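Long-range contacts in pectate lyase (Erwinia chrysanthemi, PDB 1RU4), which cleaves polygalacturonate, the de-esterified backbone of pectin, by beta-elimination, and folds as a right-handed parallel beta-helix: residues V45-L50 and S75-A80; N68-N73 and F94-P99. All coordinates share one frame; numbering follows the deposited sequence.

Interaction 1: residues V45-L50 and S75-A80; sequences VNPGEL and SGKDGA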
loop_
_atom_site.group_PDB
_atom_site.type_symbol
_atom_site.label_atom_id
_atom_site.label_comp_id
_atom_site.label_asym_id
_atom_site.label_seq_id
_atom_site.Cartn_x
_atom_site.Cartn_y
_atom_site.Cartn_z
ATOM N N VAL A 45 -25.985 -8.406 6.189
ATOM C CA VAL A 45 -25.180 -7.577 7.087
ATOM C C VAL A 45 -25.612 -6.113 7.227
ATOM O O VAL A 45 -25.988 -5.461 6.252
ATOM C CB VAL A 45 -23.676 -7.654 6.714
ATOM C CG1 VAL A 45 -23.403 -6.914 5.409
ATOM C CG2 VAL A 45 -22.815 -7.131 7.852
ATOM N N ASN A 46 -25.549 -5.611 8.458
ATOM C CA ASN A 46 -25.909 -4.231 8.775
ATOM C C ASN A 46 -24.762 -3.523 9.500
ATOM O O ASN A 46 -23.821 -4.176 9.958
ATOM C CB ASN A 46 -27.184 -4.212 9.625
ATOM C CG ASN A 46 -28.430 -4.419 8.794
ATOM O OD1 ASN A 46 -28.608 -3.774 7.762
ATOM N ND2 ASN A 46 -29.287 -5.341 9.221
ATOM N N PRO A 47 -24.813 -2.179 9.601
ATOM C CA PRO A 47 -23.756 -1.414 10.277
ATOM C C PRO A 47 -23.405 -1.945 11.664
ATOM O O PRO A 47 -24.290 -2.230 12.475
ATOM C CB PRO A 47 -24.354 -0.011 10.350
ATOM C CG PRO A 47 -25.140 0.069 9.090
ATOM C CD PRO A 47 -25.841 -1.271 9.059
ATOM N N GLY A 48 -22.107 -2.107 11.909
ATOM C CA GLY A 48 -21.635 -2.600 13.191
ATOM C C GLY A 48 -21.536 -4.112 13.294
ATOM O O GLY A 48 -21.044 -4.637 14.294
ATOM N N GLU A 49 -22.017 -4.812 12.271
ATOM C CA GLU A 49 -21.990 -6.270 12.255
ATOM C C GLU A 49 -20.786 -6.799 11.479
ATOM O O GLU A 49 -20.103 -6.040 10.787
ATOM C CB GLU A 49 -23.305 -6.819 11.696
ATOM C CG GLU A 49 -24.517 -6.370 12.512
ATOM C CD GLU A 49 -25.842 -6.903 11.998
ATOM O OE1 GLU A 49 -26.815 -6.897 12.784
ATOM O OE2 GLU A 49 -25.925 -7.312 10.822
ATOM N N LEU A 50 -20.541 -8.101 11.591
ATOM C CA LEU A 50 -19.342 -8.710 11.025
ATOM C C LEU A 50 -19.577 -9.947 10.167
ATOM O O LEU A 50 -20.230 -10.904 10.592
ATOM C CB LEU A 50 -18.370 -9.061 12.161
ATOM C CG LEU A 50 -17.217 -10.048 11.932
ATOM C CD1 LEU A 50 -16.171 -9.472 10.989
ATOM C CD2 LEU A 50 -16.584 -10.392 13.269
ATOM N N SER A 75 -23.518 0.679 2.999
ATOM C CA SER A 75 -22.657 1.509 3.833
ATOM C C SER A 75 -22.806 1.242 5.323
ATOM O O SER A 75 -23.897 0.933 5.809
ATOM C CB SER A 75 -22.920 2.997 3.575
ATOM O OG SER A 75 -22.528 3.385 2.270
ATOM N N GLY A 76 -21.685 1.336 6.031
ATOM C CA GLY A 76 -21.712 1.299 7.480
ATOM C C GLY A 76 -21.916 2.728 7.958
ATOM O O GLY A 76 -22.277 3.602 7.164
ATOM N N LYS A 77 -21.675 2.973 9.242
ATOM C CA LYS A 77 -21.814 4.307 9.824
ATOM C C LYS A 77 -20.610 4.631 10.698
ATOM O O LYS A 77 -19.828 3.744 11.041
ATOM C CB LYS A 77 -23.078 4.388 10.690
ATOM C CG LYS A 77 -24.387 4.398 9.928
ATOM C CD LYS A 77 -25.556 4.517 10.896
ATOM C CE LYS A 77 -26.867 4.750 10.168
ATOM N NZ LYS A 77 -28.007 4.892 11.121
ATOM N N ASP A 78 -20.468 5.903 11.062
ATOM C CA ASP A 78 -19.403 6.319 11.967
ATOM C C ASP A 78 -19.622 5.622 13.310
ATOM O O ASP A 78 -20.692 5.741 13.910
ATOM C CB ASP A 78 -19.421 7.841 12.151
ATOM C CG ASP A 78 -18.279 8.341 13.022
ATOM O OD1 ASP A 78 -17.128 7.902 12.816
ATOM O OD2 ASP A 78 -18.535 9.178 13.911
ATOM N N GLY A 79 -18.619 4.869 13.752
ATOM C CA GLY A 79 -18.737 4.125 14.996
ATOM C C GLY A 79 -19.413 2.776 14.822
ATOM O O GLY A 79 -19.551 2.015 15.782
ATOM N N ALA A 80 -19.837 2.479 13.595
ATOM C CA ALA A 80 -20.501 1.218 13.286
ATOM C C ALA A 80 -20.204 0.790 11.852
ATOM O O ALA A 80 -21.089 0.786 10.995
ATOM C CB ALA A 80 -22.005 1.353 13.499
#
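P47 lays its ring against the backbone of 75-80 and gives the largest share of the 45-50 side. P47 CB lies 3.4 Å from A80 O. The same P47 CB also reaches side chains of the other segment. It is 4.2 Å from P47 CB to A80 CB, and 4.4 Å from P47 CB to K77 CG. One atom further out, P47 CG comes to 3.6 Å from S75 O. P47 CG is also 4.0 Å from G76 CA. The ring therefore spans from the carbonyl of S75 to that of A80 and passes over G76 CA. A CB on G76 would be crowded by A80 O of its own segment. The touch is of ring carbons on peptide groups, with a little apolar contact to A80.

Each segment contains a type II beta turn, N46 to E49 and K77 to A80. G48 and G79 hold the positive-phi position of these turns, which suits glycine. In the second turn A80 N donates to K77 O, and A80 O in return accepts from K77 N. A80 O is thus already held within its own turn where P47 CB rests beside it. In the parallel beta-helix each of these beta turns leads into a strand, 50-53 or 82-86, and these two strands pair in parallel. The contact so joins equivalent corners of neighbouring coils, near the surface. G48 and P81 add a backbone hydrogen bond just beyond it.

A80 CB packs on the backbone of G48, 3.8 Å from G48 N. Within 45-50, E49 CG stands beside the backbone N (chi1 -59°), and an extended chi2 (-180°) carries the carboxylate back to N46. There E49 OE2 accepts from N46 N, which approaches from above the carboxylate plane, and it also bonds Y17 OH.

Interaction 2: residues N68-N73 and F94-P99; sequences NTITFN and FDFSFP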
loop_
_atom_site.group_PDB
_atom_site.type_symbol
_atom_site.label_atom_id
_atom_site.label_comp_id
_atom_site.label_asym_id
_atom_site.label_seq_id
_atom_site.Cartn_x
_atom_site.Cartn_y
_atom_site.Cartn_z
ATOM N N ASN A 68 -16.507 -10.148 -13.372
ATOM C CA ASN A 68 -17.054 -10.926 -12.258
ATOM C C ASN A 68 -16.871 -10.219 -10.909
ATOM O O ASN A 68 -16.842 -10.852 -9.849
ATOM C CB ASN A 68 -16.446 -12.337 -12.235
ATOM C CG ASN A 68 -14.935 -12.329 -12.074
ATOM O OD1 ASN A 68 -14.310 -11.274 -12.002
ATOM N ND2 ASN A 68 -14.345 -13.518 -12.010
ATOM N N THR A 69 -16.815 -8.893 -10.982
ATOM C CA THR A 69 -16.649 -7.989 -9.844
ATOM C C THR A 69 -17.674 -8.188 -8.726
ATOM O O THR A 69 -18.840 -8.481 -8.988
ATOM C CB THR A 69 -16.785 -6.526 -10.333
ATOM O OG1 THR A 69 -15.843 -6.285 -11.384
ATOM C CG2 THR A 69 -16.552 -5.529 -9.199
ATOM N N ILE A 70 -17.222 -8.040 -7.483
ATOM C CA ILE A 70 -18.126 -8.004 -6.338
ATOM C C ILE A 70 -18.227 -6.537 -5.925
ATOM O O ILE A 70 -17.212 -5.899 -5.629
ATOM C CB ILE A 70 -17.605 -8.832 -5.141
ATOM C CG1 ILE A 70 -17.507 -10.310 -5.523
ATOM C CG2 ILE A 70 -18.541 -8.663 -3.939
ATOM C CD1 ILE A 70 -16.935 -11.191 -4.421
ATOM N N THR A 71 -19.442 -5.999 -5.944
ATOM C CA THR A 71 -19.670 -4.602 -5.587
ATOM C C THR A 71 -20.097 -4.438 -4.131
ATOM O O THR A 71 -21.017 -5.108 -3.657
ATOM C CB THR A 71 -20.734 -3.952 -6.503
ATOM O OG1 THR A 71 -20.258 -3.934 -7.854
ATOM C CG2 THR A 71 -21.030 -2.519 -6.062
ATOM N N PHE A 72 -19.407 -3.544 -3.430
ATOM C CA PHE A 72 -19.722 -3.215 -2.045
ATOM C C PHE A 72 -20.386 -1.840 -2.037
ATOM O O PHE A 72 -19.714 -0.815 -1.898
ATOM C CB PHE A 72 -18.442 -3.205 -1.199
ATOM C CG PHE A 72 -17.766 -4.547 -1.104
ATOM C CD1 PHE A 72 -17.041 -5.056 -2.178
ATOM C CD2 PHE A 72 -17.869 -5.312 0.055
ATOM C CE1 PHE A 72 -16.432 -6.307 -2.099
ATOM C CE2 PHE A 72 -17.263 -6.566 0.143
ATOM C CZ PHE A 72 -16.543 -7.063 -0.937
ATOM N N ASN A 73 -21.705 -1.821 -2.222
ATOM C CA ASN A 73 -22.438 -0.559 -2.308
ATOM C C ASN A 73 -23.164 -0.161 -1.029
ATOM O O ASN A 73 -23.532 1.001 -0.860
ATOM C CB ASN A 73 -23.418 -0.582 -3.485
ATOM C CG ASN A 73 -24.517 -1.604 -3.309
ATOM O OD1 ASN A 73 -24.255 -2.774 -3.036
ATOM N ND2 ASN A 73 -25.764 -1.162 -3.459
ATOM N N PHE A 94 -9.661 -14.031 -1.960
ATOM C CA PHE A 94 -10.682 -13.984 -3.004
ATOM C C PHE A 94 -10.006 -14.044 -4.369
ATOM O O PHE A 94 -9.319 -13.102 -4.779
ATOM C CB PHE A 94 -11.534 -12.716 -2.874
ATOM C CG PHE A 94 -12.435 -12.718 -1.667
ATOM C CD1 PHE A 94 -11.909 -12.564 -0.389
ATOM C CD2 PHE A 94 -13.810 -12.894 -1.811
ATOM C CE1 PHE A 94 -12.737 -12.589 0.732
ATOM C CE2 PHE A 94 -14.647 -12.920 -0.696
ATOM C CZ PHE A 94 -14.108 -12.767 0.580
ATOM N N ASP A 95 -10.186 -15.175 -5.047
ATOM C CA ASP A 95 -9.555 -15.443 -6.336
ATOM C C ASP A 95 -10.571 -15.258 -7.459
ATOM O O ASP A 95 -11.513 -16.039 -7.587
ATOM C CB ASP A 95 -9.017 -16.881 -6.336
ATOM C CG ASP A 95 -8.222 -17.227 -7.585
ATOM O OD1 ASP A 95 -8.059 -16.370 -8.475
ATOM O OD2 ASP A 95 -7.745 -18.378 -7.664
ATOM N N PHE A 96 -10.360 -14.230 -8.278
ATOM C CA PHE A 96 -11.276 -13.919 -9.372
ATOM C C PHE A 96 -11.013 -14.677 -10.674
ATOM O O PHE A 96 -11.652 -14.423 -11.698
ATOM C CB PHE A 96 -11.362 -12.405 -9.575
ATOM C CG PHE A 96 -12.103 -11.702 -8.469
ATOM C CD1 PHE A 96 -11.462 -11.381 -7.273
ATOM C CD2 PHE A 96 -13.459 -11.406 -8.603
ATOM C CE1 PHE A 96 -12.161 -10.780 -6.226
ATOM C CE2 PHE A 96 -14.166 -10.807 -7.563
ATOM C CZ PHE A 96 -13.516 -10.494 -6.372
ATOM N N SER A 97 -10.048 -15.592 -10.619
ATOM C CA SER A 97 -9.822 -16.600 -11.658
ATOM C C SER A 97 -9.442 -16.200 -13.087
ATOM O O SER A 97 -9.502 -17.040 -13.989
ATOM C CB SER A 97 -11.036 -17.536 -11.717
ATOM O OG SER A 97 -11.349 -18.055 -10.436
ATOM N N PHE A 98 -9.036 -14.956 -13.311
ATOM C CA PHE A 98 -8.665 -14.551 -14.665
ATOM C C PHE A 98 -7.359 -15.164 -15.154
ATOM O O PHE A 98 -6.376 -15.220 -14.414
ATOM C CB PHE A 98 -8.553 -13.027 -14.770
ATOM C CG PHE A 98 -9.826 -12.356 -15.179
ATOM C CD1 PHE A 98 -10.856 -12.176 -14.266
ATOM C CD2 PHE A 98 -10.003 -11.918 -16.491
ATOM C CE1 PHE A 98 -12.051 -11.572 -14.651
ATOM C CE2 PHE A 98 -11.192 -11.313 -16.886
ATOM C CZ PHE A 98 -12.220 -11.140 -15.963
ATOM N N PRO A 99 -7.350 -15.700 -16.390
ATOM C CA PRO A 99 -6.120 -16.288 -16.927
ATOM C C PRO A 99 -5.113 -15.146 -17.064
ATOM O O PRO A 99 -5.499 -13.972 -17.114
ATOM C CB PRO A 99 -6.560 -16.794 -18.301
ATOM C CG PRO A 99 -7.982 -17.173 -18.075
ATOM C CD PRO A 99 -8.493 -15.992 -17.269
#
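N68 puts its amide beside the F96 ring and the F96 carbonyl, with amide and ring planes 67° apart. N68 OD1 lies 3.5 Å from F96 CD2, at the ring edge. N68 ND2 donates to F96 O over 2.9 Å, with an N-H...O angle of 157°. The acceptor lies in the amide plane, while the donor is tilted from the carbonyl plane. CG of N68 stands between the backbone N and the carbonyl carbon (chi1 60°), which swings the amide across to F96. P61 O is a second acceptor, so two carbonyls hold ND2. N68 OD1 also meets the edge of F98, 3.5 Å from F98 CE1 and in the ring plane. N68 O comes to the F96 edge as well, 3.5 Å from F96 CE2.

These segments belong to different faces of the right-handed parallel beta-helix. Strand 70-72 pairs with 110-112, while strand 92-95 lies between 56-59 and 122-125. I70 of strand 70-72 meets F96, just past strand 92-95, in apolar contact; the two side chains cross at about a right angle. I70 CG1 is 3.9 Å from F96 CE2, at the ring edge. I70 CD1 is 4.0 Å from F96 CZ. CD1 also approaches the F94 ring, more loosely. At the end of strand 92-95, D95 OD1 accepts from S97 N, two residues on, in an Asx turn. The same oxygen makes a salt bridge with R126.

How the interactions relate
The two contacts interleave along the chain: 45-50, 68-73, 75-80, then 94-99. Their centres are about 22 Å apart and they share no residue. Segments 68-73 and 75-80 follow each other closely, so this part of the chain enters both contacts. It meets 94-99 first, around strand 70-72, and then 45-50 in the loop that leads to strand 82-86. Interaction 1 lies at the surface, whereas interaction 2 is partly buried. Each joins parts of successive coils near the start of the beta-helix. Their centres are about 24 and 20 Å from the centre of the chain.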